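PDB 3ZBQ: Phikz039 from Pseudomonas phage phikz, which is a phage tubulin-like protein, a member of the tubulin/FtsZ superfamily, modelled here with guanosine-5'-diphosphate bound. Local coordinates for residues D34-V37 with Q38-H41; S137-S140 with L141-S145; N179-I182 with L183-N187; N187-V190 with I191-Q195; M203-T206 with N207-H210. All coordinates share one frame; numbering follows the deposited sequence.

Interaction 1 (D34-V37 with Q38-H41)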
loop_
_atom_site.group_PDB
_atom_site.type_symbol
_atom_site.label_atom_id
_atom_site.label_comp_id
_atom_site.label_asym_id
_atom_site.label_seq_id
_atom_site.Cartn_x
_atom_site.Cartn_y
_atom_site.Cartn_z
ATOM N N ASP A 34 -0.364 10.453 9.915
ATOM C CA ASP A 34 1.049 10.199 10.189
ATOM C C ASP A 34 1.319 10.334 11.676
ATOM O O ASP A 34 0.422 10.662 12.462
ATOM C CB ASP A 34 1.919 11.192 9.417
ATOM C CG ASP A 34 3.334 10.685 9.177
ATOM O OD1 ASP A 34 3.747 9.679 9.806
ATOM O OD2 ASP A 34 4.035 11.303 8.345
ATOM N N THR A 35 2.565 10.076 12.054
ATOM C CA THR A 35 3.028 10.234 13.434
ATOM C C THR A 35 4.064 11.351 13.501
ATOM O O THR A 35 4.863 11.433 14.439
ATOM C CB THR A 35 3.670 8.939 13.945
ATOM O OG1 THR A 35 4.757 8.600 13.076
ATOM C CG2 THR A 35 2.649 7.789 13.935
ATOM N N SER A 36 4.049 12.221 12.501
ATOM C CA SER A 36 5.116 13.202 12.329
ATOM C C SER A 36 4.562 14.497 11.742
ATOM O O SER A 36 3.804 14.459 10.772
ATOM C CB SER A 36 6.185 12.614 11.404
ATOM O OG SER A 36 7.005 13.614 10.823
ATOM N N VAL A 37 4.919 15.638 12.337
ATOM C CA VAL A 37 4.504 16.933 11.784
ATOM C C VAL A 37 5.463 17.386 10.691
ATOM O O VAL A 37 5.117 18.213 9.853
ATOM C CB VAL A 37 4.370 18.028 12.866
ATOM C CG1 VAL A 37 3.387 17.591 13.924
ATOM C CG2 VAL A 37 5.723 18.331 13.501
ATOM N N GLN A 38 6.669 16.829 10.700
ATOM C CA GLN A 38 7.686 17.233 9.738
ATOM C C GLN A 38 7.261 16.926 8.298
ATOM O O GLN A 38 7.565 17.688 7.373
ATOM C CB GLN A 38 9.026 16.564 10.049
ATOM C CG GLN A 38 10.190 17.241 9.355
ATOM C CD GLN A 38 11.134 16.270 8.683
ATOM O OE1 GLN A 38 10.960 15.056 8.767
ATOM N NE2 GLN A 38 12.150 16.807 8.007
ATOM N N ASN A 39 6.538 15.823 8.113
ATOM C CA ASN A 39 6.156 15.383 6.777
ATOM C C ASN A 39 5.047 16.221 6.165
ATOM O O ASN A 39 4.743 16.088 4.975
ATOM C CB ASN A 39 5.732 13.912 6.796
ATOM C CG ASN A 39 6.909 12.969 6.929
ATOM O OD1 ASN A 39 8.017 13.266 6.468
ATOM N ND2 ASN A 39 6.677 11.823 7.555
ATOM N N LYS A 40 4.432 17.067 6.983
ATOM C CA LYS A 40 3.404 17.966 6.484
ATOM C C LYS A 40 3.973 18.892 5.413
ATOM O O LYS A 40 5.146 19.302 5.463
ATOM C CB LYS A 40 2.764 18.748 7.628
ATOM C CG LYS A 40 1.921 17.873 8.557
ATOM C CD LYS A 40 1.550 18.597 9.844
ATOM C CE LYS A 40 0.667 19.798 9.579
ATOM N NZ LYS A 40 0.661 20.727 10.756
ATOM N N HIS A 41 3.144 19.173 4.416
ATOM C CA HIS A 41 3.521 20.043 3.314
ATOM C C HIS A 41 2.385 21.033 3.058
ATOM O O HIS A 41 1.395 21.059 3.801
ATOM C CB HIS A 41 3.819 19.210 2.066
ATOM C CG HIS A 41 2.776 18.180 1.769
ATOM N ND1 HIS A 41 1.513 18.507 1.321
ATOM C CD2 HIS A 41 2.799 16.829 1.875
ATOM C CE1 HIS A 41 0.808 17.401 1.150
ATOM N NE2 HIS A 41 1.567 16.368 1.474
#
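Val37 and Lys40 close a type I beta turn in the loop after strand 30-34, with Lys40 N bonded to Val37 O at 3.2 Å. Asp34 and Asn39 join the strand end to this turn. Asn39 ND2 gives a nearly straight hydrogen bond (173°) at 2.8 Å, which meets the syn lone pair of Asp34 OD2, in the plane of the Asn39 amide. Carboxylate and amide are nearly coplanar, 14° apart, although the two side chains cross at about a right angle. The other oxygen, Asp34 OD1, accepts from Thr35 N at 2.6 Å, on its anti side and out of the carboxylate plane; both oxygens are engaged, which probably limits rotation of the carboxylate. Aspartate suits the end of the strand because its short side chain can serve its own neighbour and the turn together. Ser36 holds its hydroxyl opposite the backbone N (chi1 160°), which brings OG near Gln38 N for a weak bond at 3.2 Å. The first carbons of Lys40 pack by the Val37 carbonyl, CB 3.3 Å from O, and Lys40 CD reaches Val37 CB at 4.2 Å. Asn39 OD1 receives a weak bond from Arg18, which also hydrogen-bonds GDP. A polar turn of this kind, following a parallel strand of the Rossmann-like domain and bordering the GDP pocket, fits the nucleotide-binding half of the tubulin/FtsZ fold.

Interaction 2 (S137-S140 with L141-S145)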
loop_
_atom_site.group_PDB
_atom_site.type_symbol
_atom_site.label_atom_id
_atom_site.label_comp_id
_atom_site.label_asym_id
_atom_site.label_seq_id
_atom_site.Cartn_x
_atom_site.Cartn_y
_atom_site.Cartn_z
ATOM N N SER A 137 18.287 -1.445 3.963
ATOM C CA SER A 137 19.022 -1.844 5.162
ATOM C C SER A 137 18.338 -3.041 5.792
ATOM O O SER A 137 17.233 -3.419 5.389
ATOM C CB SER A 137 19.094 -0.703 6.184
ATOM O OG SER A 137 17.829 -0.470 6.773
ATOM N N ASP A 138 18.989 -3.633 6.786
ATOM C CA ASP A 138 18.398 -4.753 7.508
ATOM C C ASP A 138 17.021 -4.411 8.076
ATOM O O ASP A 138 16.061 -5.177 7.915
ATOM C CB ASP A 138 19.324 -5.229 8.629
ATOM C CG ASP A 138 18.717 -6.361 9.434
ATOM O OD1 ASP A 138 18.312 -7.374 8.833
ATOM O OD2 ASP A 138 18.632 -6.237 10.676
ATOM N N ILE A 139 16.908 -3.247 8.712
ATOM C CA ILE A 139 15.642 -2.859 9.348
ATOM C C ILE A 139 14.519 -2.629 8.326
ATOM O O ILE A 139 13.391 -3.076 8.526
ATOM C CB ILE A 139 15.813 -1.645 10.333
ATOM C CG1 ILE A 139 14.574 -1.499 11.235
ATOM C CG2 ILE A 139 16.145 -0.351 9.580
ATOM C CD1 ILE A 139 14.750 -0.494 12.388
ATOM N N SER A 140 14.815 -1.954 7.220
ATOM C CA SER A 140 13.765 -1.693 6.229
ATOM C C SER A 140 13.354 -2.973 5.496
ATOM O O SER A 140 12.191 -3.133 5.102
ATOM C CB SER A 140 14.191 -0.608 5.241
ATOM O OG SER A 140 15.269 -1.039 4.439
ATOM N N LEU A 141 14.299 -3.890 5.311
ATOM C CA LEU A 141 13.968 -5.186 4.717
ATOM C C LEU A 141 13.102 -5.986 5.686
ATOM O O LEU A 141 12.136 -6.626 5.282
ATOM C CB LEU A 141 15.242 -5.956 4.352
ATOM C CG LEU A 141 15.084 -7.433 3.958
ATOM C CD1 LEU A 141 14.164 -7.605 2.730
ATOM C CD2 LEU A 141 16.448 -8.037 3.680
ATOM N N ARG A 142 13.453 -5.939 6.967
ATOM C CA ARG A 142 12.646 -6.553 8.013
ATOM C C ARG A 142 11.232 -5.950 8.006
ATOM O O ARG A 142 10.227 -6.669 8.129
ATOM C CB ARG A 142 13.322 -6.345 9.369
ATOM C CG ARG A 142 12.666 -7.070 10.519
ATOM C CD ARG A 142 13.253 -6.598 11.837
ATOM N NE ARG A 142 14.710 -6.639 11.808
ATOM C CZ ARG A 142 15.501 -5.980 12.652
ATOM N NH1 ARG A 142 14.978 -5.220 13.604
ATOM N NH2 ARG A 142 16.819 -6.080 12.536
ATOM N N ASN A 143 11.155 -4.633 7.834
ATOM C CA ASN A 143 9.853 -3.968 7.760
ATOM C C ASN A 143 9.050 -4.378 6.539
ATOM O O ASN A 143 7.844 -4.630 6.650
ATOM C CB ASN A 143 10.002 -2.446 7.805
ATOM C CG ASN A 143 10.422 -1.949 9.172
ATOM O OD1 ASN A 143 10.346 -2.689 10.160
ATOM N ND2 ASN A 143 10.864 -0.694 9.242
ATOM N N SER A 144 9.704 -4.447 5.376
ATOM C CA SER A 144 8.994 -4.833 4.147
ATOM C C SER A 144 8.530 -6.291 4.212
ATOM O O SER A 144 7.426 -6.625 3.748
ATOM C CB SER A 144 9.852 -4.578 2.896
ATOM O OG SER A 144 10.069 -3.191 2.671
ATOM N N SER A 145 9.352 -7.164 4.799
ATOM C CA SER A 145 8.937 -8.564 4.988
ATOM C C SER A 145 7.751 -8.672 5.940
ATOM O O SER A 145 6.802 -9.431 5.684
ATOM C CB SER A 145 10.091 -9.428 5.499
ATOM O OG SER A 145 11.160 -9.442 4.573
HETATM O O HOH W 1 16.847 -8.414 11.274
#
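Asp138 and Arg142, one helical turn apart, form a salt bridge in which OD2 of Asp138 lies 2.6 Å from NH2 of Arg142. Both CG atoms stand opposite their backbone N (chi1 178° for Asp138), and the arginine bends at chi3 to bring NH2 to OD2. The carboxylate oxygen comes to the edge of the guanidinium, near its plane, but the two flat groups are turned 67° apart and the N-H is poorly aimed (128°), which makes the hydrogen bond weak. A water bridges the two groups: it accepts from Arg142 NH2 at 2.7 Å and donates weakly to Asp138 OD1. Asp138 is further tied to Arg296 through OD1 and to Lys303 through OD2, which would probably favour its charged form. Ser137 is the N-cap, its OG taking a long, weak bond from Ser140 N at 3.4 Å; serine fits there because its short side chain can fold back to the helix end. Several other polar ends are bonded outside: Ser140 OG to Asp136, Ser144 OG to Ser134 O, and Asn143 ND2 to the carbonyls of Gly105 and Lys72. Helix 138-158 is the helix of the beta-alpha-beta unit between strands 127-133 and 163-168, with Leu141 and Asp138 against the long helix 284-304.

Interaction 3 (N179-I182 with L183-N187). With GDP (guanosine-5'-diphosphate), chain B.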
loop_
_atom_site.group_PDB
_atom_site.type_symbol
_atom_site.label_atom_id
_atom_site.label_comp_id
_atom_site.label_asym_id
_atom_site.label_seq_id
_atom_site.Cartn_x
_atom_site.Cartn_y
_atom_site.Cartn_z
ATOM N N ASN A 179 7.563 7.084 -8.087
ATOM C CA ASN A 179 6.478 8.012 -7.776
ATOM C C ASN A 179 5.604 8.286 -8.984
ATOM O O ASN A 179 4.377 8.339 -8.884
ATOM C CB ASN A 179 7.028 9.326 -7.224
ATOM C CG ASN A 179 7.736 9.141 -5.917
ATOM O OD1 ASN A 179 7.629 8.087 -5.299
ATOM N ND2 ASN A 179 8.465 10.162 -5.478
ATOM N N GLN A 180 6.242 8.468 -10.135
ATOM C CA GLN A 180 5.493 8.720 -11.361
ATOM C C GLN A 180 4.603 7.535 -11.735
ATOM O O GLN A 180 3.445 7.721 -12.143
ATOM C CB GLN A 180 6.443 9.078 -12.509
ATOM C CG GLN A 180 5.739 9.319 -13.848
ATOM C CD GLN A 180 4.708 10.445 -13.794
ATOM O OE1 GLN A 180 3.633 10.345 -14.392
ATOM N NE2 GLN A 180 5.032 11.515 -13.084
ATOM N N ASN A 181 5.125 6.317 -11.599
ATOM C CA ASN A 181 4.297 5.144 -11.860
ATOM C C ASN A 181 3.119 5.074 -10.896
ATOM O O ASN A 181 1.997 4.756 -11.286
ATOM C CB ASN A 181 5.098 3.836 -11.838
ATOM C CG ASN A 181 4.356 2.690 -12.545
ATOM O OD1 ASN A 181 3.913 1.721 -11.918
ATOM N ND2 ASN A 181 4.204 2.815 -13.860
ATOM N N ILE A 182 3.367 5.413 -9.639
ATOM C CA ILE A 182 2.299 5.426 -8.649
ATOM C C ILE A 182 1.210 6.453 -8.977
ATOM O O ILE A 182 0.021 6.166 -8.845
ATOM C CB ILE A 182 2.873 5.641 -7.231
ATOM C CG1 ILE A 182 3.574 4.352 -6.764
ATOM C CG2 ILE A 182 1.762 6.052 -6.269
ATOM C CD1 ILE A 182 4.343 4.489 -5.455
ATOM N N LEU A 183 1.605 7.646 -9.418
ATOM C CA LEU A 183 0.625 8.675 -9.787
ATOM C C LEU A 183 -0.237 8.197 -10.950
ATOM O O LEU A 183 -1.465 8.407 -10.974
ATOM C CB LEU A 183 1.333 9.975 -10.161
ATOM C CG LEU A 183 2.153 10.574 -9.023
ATOM C CD1 LEU A 183 2.932 11.773 -9.521
ATOM C CD2 LEU A 183 1.259 10.964 -7.849
ATOM N N GLU A 184 0.407 7.546 -11.915
ATOM C CA GLU A 184 -0.325 6.977 -13.041
ATOM C C GLU A 184 -1.381 5.992 -12.549
ATOM O O GLU A 184 -2.500 5.957 -13.067
ATOM C CB GLU A 184 0.636 6.284 -14.013
ATOM C CG GLU A 184 1.548 7.236 -14.761
ATOM C CD GLU A 184 1.430 7.090 -16.261
ATOM O OE1 GLU A 184 1.347 5.934 -16.741
ATOM O OE2 GLU A 184 1.411 8.133 -16.956
ATOM N N VAL A 185 -1.033 5.188 -11.549
ATOM C CA VAL A 185 -1.969 4.215 -10.994
ATOM C C VAL A 185 -3.119 4.900 -10.251
ATOM O O VAL A 185 -4.280 4.555 -10.450
ATOM C CB VAL A 185 -1.253 3.199 -10.073
ATOM C CG1 VAL A 185 -2.256 2.423 -9.228
ATOM C CG2 VAL A 185 -0.380 2.248 -10.898
ATOM N N LEU A 186 -2.791 5.874 -9.403
ATOM C CA LEU A 186 -3.812 6.604 -8.643
ATOM C C LEU A 186 -4.781 7.314 -9.587
ATOM O O LEU A 186 -6.012 7.262 -9.409
ATOM C CB LEU A 186 -3.149 7.598 -7.680
ATOM C CG LEU A 186 -2.392 6.967 -6.518
ATOM C CD1 LEU A 186 -1.648 8.031 -5.714
ATOM C CD2 LEU A 186 -3.353 6.193 -5.629
ATOM N N ASN A 187 -4.238 7.945 -10.621
ATOM C CA ASN A 187 -5.089 8.563 -11.625
ATOM C C ASN A 187 -6.016 7.555 -12.287
ATOM O O ASN A 187 -7.205 7.823 -12.480
ATOM C CB ASN A 187 -4.253 9.264 -12.691
ATOM C CG ASN A 187 -5.109 9.966 -13.716
ATOM O OD1 ASN A 187 -5.027 9.684 -14.915
ATOM N ND2 ASN A 187 -5.963 10.874 -13.247
HETATM P PB GDP B . 7.081 6.047 7.458
HETATM O O1B GDP B . 6.833 7.525 7.615
HETATM O O2B GDP B . 5.866 5.367 6.859
HETATM O O3B GDP B . 7.455 5.397 8.767
HETATM O O3A GDP B . 8.314 5.770 6.463
HETATM P PA GDP B . 8.577 6.498 5.054
HETATM O O1A GDP B . 8.802 7.990 5.110
HETATM O O2A GDP B . 7.475 6.147 4.076
HETATM O "O5'" GDP B . 9.937 5.806 4.589
HETATM C "C5'" GDP B . 10.058 4.391 4.504
HETATM C "C4'" GDP B . 10.685 4.026 3.160
HETATM O "O4'" GDP B . 9.765 4.331 2.110
HETATM C "C3'" GDP B . 11.933 4.820 2.824
HETATM O "O3'" GDP B . 13.094 4.173 3.368
HETATM C "C2'" GDP B . 11.932 4.819 1.314
HETATM O "O2'" GDP B . 12.475 3.586 0.839
HETATM C "C1'" GDP B . 10.467 4.762 0.945
HETATM N N9 GDP B . 9.924 6.091 0.589
HETATM C C8 GDP B . 9.667 7.132 1.404
HETATM N N7 GDP B . 9.152 8.175 0.708
HETATM C C5 GDP B . 9.055 7.796 -0.583
HETATM C C6 GDP B . 8.597 8.399 -1.856
HETATM O O6 GDP B . 8.135 9.567 -1.893
HETATM N N1 GDP B . 8.675 7.636 -2.962
HETATM C C2 GDP B . 9.159 6.376 -2.951
HETATM N N2 GDP B . 9.226 5.664 -4.104
HETATM N N3 GDP B . 9.592 5.767 -1.827
HETATM C C4 GDP B . 9.564 6.420 -0.645
#
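Ile182 and Leu186, a turn apart on helix 175-192, lie side by side and point the same way, Ile182 CG2 meeting Leu186 CD1 at 4.0 Å. Leu186 can be followed outward. Its CB rests 3.7 Å from Ile182 O, and CG comes closer to the same carbonyl, at 3.4 Å; with CG on the side away from its own carbonyl carbon (chi1 -69°), the branch runs back along the helix and sets CD1 equally near the isoleucine methyl CG2 and Ile182 O. That carbonyl also accepts from Leu186 N at 2.9 Å, so the main-chain bond and the side-chain packing occupy one turn. On the solvent side Gln180 and Glu184 cross with amide and carboxylate planes 63° apart, and Gln180 OE1 reaches Glu184 CG at 3.8 Å, a meeting of aliphatic carbon and oxygen. At the other end, Asn179 points its amide away from the helix toward the nucleotide: OD1 accepts from GDP N1 at 2.6 Å and, weakly, from GDP N2 at 3.1 Å. An asparagine carbonyl is suited to guanine, whose N1-H and exocyclic amine are both donors on one edge. The helix packs its apolar face on the sheet, Ile182 and Leu186 on Val130 of strand 127-133, Val185 on strand 163-168, and Leu186 on strand 97-103, while Ile19 of helix 13-23 lies against Asn179, Ile182 and Leu186.

Interaction 4 (N187-V190 with I191-Q195)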
loop_
_atom_site.group_PDB
_atom_site.type_symbol
_atom_site.label_atom_id
_atom_site.label_comp_id
_atom_site.label_asym_id
_atom_site.label_seq_id
_atom_site.Cartn_x
_atom_site.Cartn_y
_atom_site.Cartn_z
ATOM N N ASN A 187 -4.238 7.945 -10.621
ATOM C CA ASN A 187 -5.089 8.563 -11.625
ATOM C C ASN A 187 -6.016 7.555 -12.287
ATOM O O ASN A 187 -7.205 7.823 -12.480
ATOM C CB ASN A 187 -4.253 9.264 -12.691
ATOM C CG ASN A 187 -5.109 9.966 -13.716
ATOM O OD1 ASN A 187 -5.027 9.684 -14.915
ATOM N ND2 ASN A 187 -5.963 10.874 -13.247
ATOM N N ALA A 188 -5.477 6.396 -12.645
ATOM C CA ALA A 188 -6.291 5.390 -13.329
ATOM C C ALA A 188 -7.388 4.885 -12.402
ATOM O O ALA A 188 -8.541 4.721 -12.811
ATOM C CB ALA A 188 -5.422 4.242 -13.807
ATOM N N LEU A 189 -7.024 4.632 -11.150
ATOM C CA LEU A 189 -7.974 4.135 -10.162
ATOM C C LEU A 189 -9.110 5.125 -9.908
ATOM O O LEU A 189 -10.286 4.738 -9.869
ATOM C CB LEU A 189 -7.242 3.789 -8.859
ATOM C CG LEU A 189 -6.424 2.489 -8.891
ATOM C CD1 LEU A 189 -5.687 2.292 -7.562
ATOM C CD2 LEU A 189 -7.312 1.278 -9.208
ATOM N N VAL A 190 -8.762 6.400 -9.748
ATOM C CA VAL A 190 -9.779 7.435 -9.556
ATOM C C VAL A 190 -10.784 7.441 -10.718
ATOM O O VAL A 190 -11.996 7.529 -10.494
ATOM C CB VAL A 190 -9.138 8.820 -9.369
ATOM C CG1 VAL A 190 -10.184 9.905 -9.480
ATOM C CG2 VAL A 190 -8.434 8.893 -8.011
ATOM N N ILE A 191 -10.290 7.344 -11.951
ATOM C CA ILE A 191 -11.177 7.220 -13.122
ATOM C C ILE A 191 -12.053 5.964 -13.038
ATOM O O ILE A 191 -13.286 6.027 -13.241
ATOM C CB ILE A 191 -10.364 7.199 -14.449
ATOM C CG1 ILE A 191 -9.668 8.544 -14.688
ATOM C CG2 ILE A 191 -11.255 6.846 -15.645
ATOM C CD1 ILE A 191 -8.680 8.527 -15.840
ATOM N N LEU A 192 -11.433 4.817 -12.759
ATOM C CA LEU A 192 -12.184 3.559 -12.655
ATOM C C LEU A 192 -13.351 3.675 -11.687
ATOM O O LEU A 192 -14.449 3.183 -11.960
ATOM C CB LEU A 192 -11.279 2.400 -12.215
ATOM C CG LEU A 192 -11.996 1.048 -12.049
ATOM C CD1 LEU A 192 -12.599 0.588 -13.385
ATOM C CD2 LEU A 192 -11.060 -0.027 -11.474
ATOM N N PHE A 193 -13.117 4.365 -10.576
ATOM C CA PHE A 193 -14.085 4.436 -9.483
ATOM C C PHE A 193 -15.023 5.648 -9.552
ATOM O O PHE A 193 -15.820 5.866 -8.636
ATOM C CB PHE A 193 -13.331 4.493 -8.142
ATOM C CG PHE A 193 -12.499 3.272 -7.831
ATOM C CD1 PHE A 193 -12.841 2.019 -8.318
ATOM C CD2 PHE A 193 -11.372 3.386 -7.011
ATOM C CE1 PHE A 193 -12.074 0.895 -8.013
ATOM C CE2 PHE A 193 -10.602 2.260 -6.693
ATOM C CZ PHE A 193 -10.948 1.019 -7.188
ATOM N N ASN A 194 -14.937 6.448 -10.611
ATOM C CA ASN A 194 -15.631 7.741 -10.593
ATOM C C ASN A 194 -17.158 7.670 -10.833
ATOM O O ASN A 194 -17.859 8.690 -10.772
ATOM C CB ASN A 194 -14.938 8.774 -11.498
ATOM C CG ASN A 194 -15.184 8.542 -12.995
ATOM O OD1 ASN A 194 -16.065 7.779 -13.397
ATOM N ND2 ASN A 194 -14.403 9.224 -13.826
ATOM N N GLN A 195 -17.643 6.459 -11.102
ATOM C CA GLN A 195 -19.077 6.178 -11.242
ATOM C C GLN A 195 -19.734 6.850 -12.456
ATOM O O GLN A 195 -20.972 6.901 -12.550
ATOM C CB GLN A 195 -19.822 6.515 -9.942
ATOM C CG GLN A 195 -19.367 5.687 -8.738
ATOM C CD GLN A 195 -20.073 6.073 -7.455
ATOM O OE1 GLN A 195 -21.164 6.652 -7.481
ATOM N NE2 GLN A 195 -19.451 5.762 -6.316
#
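Leu192 N donates to Ala188 O at 2.9 Å and Phe193 N to Leu189 O at 2.9 Å, bonds near the C-terminal end of helix 175-192. Phe193 N also reaches back weakly to Val190 O at 3.4 Å, and Asn194 N bonds to Ile191 O, a shortening of the spacing as the chain unwinds. Packing surrounds these bonds. Phe193 and Leu189 run side by side in the same direction, with Leu189 CD2 4.2 Å from Phe193 CZ. Because the phenyl swings back beside its own backbone N (chi1 -63°), the ring is brought back beside the preceding turn, its CG 3.3 Å from Leu189 O. On another flank Ile191 CD1 meets Asn187 OD1 at 3.9 Å, the amide and the isoleucine crossing at a slant. A large aromatic suits position 193, which is buried against Ile99 and Thr97 of strand 97-103 and against helix 202-209, while Ala188 is small enough to lie close to strand 275-281. Farther along, Asn194 OD1 accepts from Glu196 N, and Gln195 takes a positive phi of 66°. The arrangement is a C-terminal helix end, here where the long helix between the two domains of the tubulin/FtsZ fold turns toward helix 202-209.

Interaction 5 (M203-T206 with N207-H210)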
loop_
_atom_site.group_PDB
_atom_site.type_symbol
_atom_site.label_atom_id
_atom_site.label_comp_id
_atom_site.label_asym_id
_atom_site.label_seq_id
_atom_site.Cartn_x
_atom_site.Cartn_y
_atom_site.Cartn_z
ATOM N N MET A 203 -21.940 -1.944 -7.443
ATOM C CA MET A 203 -21.805 -3.339 -7.040
ATOM C C MET A 203 -20.917 -4.105 -8.024
ATOM O O MET A 203 -20.346 -5.131 -7.664
ATOM C CB MET A 203 -23.177 -4.037 -6.898
ATOM C CG MET A 203 -23.129 -5.343 -6.091
ATOM S SD MET A 203 -22.548 -5.123 -4.375
ATOM C CE MET A 203 -24.012 -4.388 -3.656
ATOM N N ASP A 204 -20.819 -3.637 -9.270
ATOM C CA ASP A 204 -19.897 -4.269 -10.218
ATOM C C ASP A 204 -18.460 -4.127 -9.718
ATOM O O ASP A 204 -17.684 -5.096 -9.733
ATOM C CB ASP A 204 -20.025 -3.656 -11.613
ATOM C CG ASP A 204 -21.370 -3.965 -12.264
ATOM O OD1 ASP A 204 -21.847 -5.112 -12.120
ATOM O OD2 ASP A 204 -21.946 -3.057 -12.902
ATOM N N ILE A 205 -18.107 -2.916 -9.294
ATOM C CA ILE A 205 -16.781 -2.657 -8.716
ATOM C C ILE A 205 -16.635 -3.428 -7.401
ATOM O O ILE A 205 -15.609 -4.064 -7.150
ATOM C CB ILE A 205 -16.534 -1.146 -8.520
ATOM C CG1 ILE A 205 -16.303 -0.457 -9.873
ATOM C CG2 ILE A 205 -15.309 -0.893 -7.599
ATOM C CD1 ILE A 205 -15.031 -0.906 -10.602
ATOM N N THR A 206 -17.672 -3.396 -6.565
ATOM C CA THR A 206 -17.632 -4.132 -5.299
ATOM C C THR A 206 -17.305 -5.622 -5.489
ATOM O O THR A 206 -16.427 -6.163 -4.824
ATOM C CB THR A 206 -18.938 -3.965 -4.505
ATOM O OG1 THR A 206 -19.104 -2.582 -4.154
ATOM C CG2 THR A 206 -18.908 -4.813 -3.244
ATOM N N ASN A 207 -17.989 -6.283 -6.417
ATOM C CA ASN A 207 -17.765 -7.717 -6.607
ATOM C C ASN A 207 -16.534 -8.059 -7.435
ATOM O O ASN A 207 -16.096 -9.202 -7.452
ATOM C CB ASN A 207 -19.044 -8.375 -7.159
ATOM C CG ASN A 207 -20.163 -8.362 -6.140
ATOM O OD1 ASN A 207 -19.918 -8.135 -4.955
ATOM N ND2 ASN A 207 -21.401 -8.602 -6.589
ATOM N N TRP A 208 -15.974 -7.055 -8.107
ATOM C CA TRP A 208 -14.674 -7.190 -8.750
ATOM C C TRP A 208 -13.617 -7.291 -7.638
ATOM O O TRP A 208 -12.758 -8.178 -7.646
ATOM C CB TRP A 208 -14.413 -5.988 -9.686
ATOM C CG TRP A 208 -12.945 -5.754 -9.991
ATOM C CD1 TRP A 208 -12.152 -6.482 -10.842
ATOM C CD2 TRP A 208 -12.097 -4.738 -9.424
ATOM N NE1 TRP A 208 -10.863 -5.967 -10.836
ATOM C CE2 TRP A 208 -10.814 -4.900 -9.984
ATOM C CE3 TRP A 208 -12.312 -3.699 -8.508
ATOM C CZ2 TRP A 208 -9.735 -4.061 -9.638
ATOM C CZ3 TRP A 208 -11.235 -2.871 -8.169
ATOM C CH2 TRP A 208 -9.974 -3.055 -8.739
ATOM N N ALA A 209 -13.731 -6.420 -6.647
ATOM C CA ALA A 209 -12.780 -6.386 -5.538
ATOM C C ALA A 209 -13.040 -7.533 -4.556
ATOM O O ALA A 209 -12.107 -8.127 -4.017
ATOM C CB ALA A 209 -12.862 -5.044 -4.829
ATOM N N HIS A 210 -14.314 -7.837 -4.323
ATOM C CA HIS A 210 -14.706 -8.884 -3.373
ATOM C C HIS A 210 -15.082 -10.181 -4.095
ATOM O O HIS A 210 -16.143 -10.762 -3.853
ATOM C CB HIS A 210 -15.876 -8.400 -2.495
ATOM C CG HIS A 210 -15.516 -7.255 -1.605
ATOM N ND1 HIS A 210 -16.464 -6.491 -0.952
ATOM C CD2 HIS A 210 -14.316 -6.729 -1.267
ATOM C CE1 HIS A 210 -15.859 -5.558 -0.244
ATOM N NE2 HIS A 210 -14.552 -5.678 -0.416
#
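Thr206 and His210 meet at the end of helix 202-209, where the methyl CG2 of Thr206 lies 3.7 Å from His210 ND1 and the two side chains cross at a slant. The methyl is placed there because it sits opposite the backbone N, while OG1 turns back along the helix to bond with Leu202 O. Thr206 O holds the same turn from the main chain, accepting from His210 N at 2.7 Å. One turn earlier, Met203 CG passes Asn207 ND2 at 3.7 Å, the bent thioether chain passing the amide at a slant, with Met203 SD 4.0 Å from Asn207 OD1; Asn207 OD1 is in turn bonded to Lys213. Toward the interior, Ile205 CG2 packs on Trp208 CE3 at 4.2 Å, and Ile205 O lies in the plane of the indole, at its edge, 3.6 Å from CE3. That carbonyl also receives Ala209 N at 3.1 Å and, weakly, Trp208 N. The second shell fixes the large groups: Trp208 NE1 bonds to Phe278 O, Trp208 O to Ser241, and His210 NE2 weakly to Glu125 O. Tryptophan is suited to this place because it fills a buried region with carbon and still satisfies a strand carbonyl with its one ring N-H. The contact combines main-chain hydrogen bonds with apolar and mixed side-chain packing, and the outside bonds of Trp208 and His210 probably help to set the orientation of their rings.

Interactions 1, 2 and 3 approach the bound GDP from different parts of the fold. Asn179 of interaction 3 bonds directly to the guanine, whereas the side chains of Asn39 in interaction 1 and Ser140 in interaction 2 come within about 4 and 5 Å of the nucleotide; the centres of interactions 1 and 2 are nonetheless 22 Å apart. Interactions 3 and 4 share Asn187 and helix 175-192, their centres 12 Å apart, so this helix leads from the base toward the C-terminal domain. There interaction 4 touches interaction 5, with Phe193 CE1 3.7 Å from Ile205 CG2 and Leu192 CG 3.9 Å from Ile205 CD1.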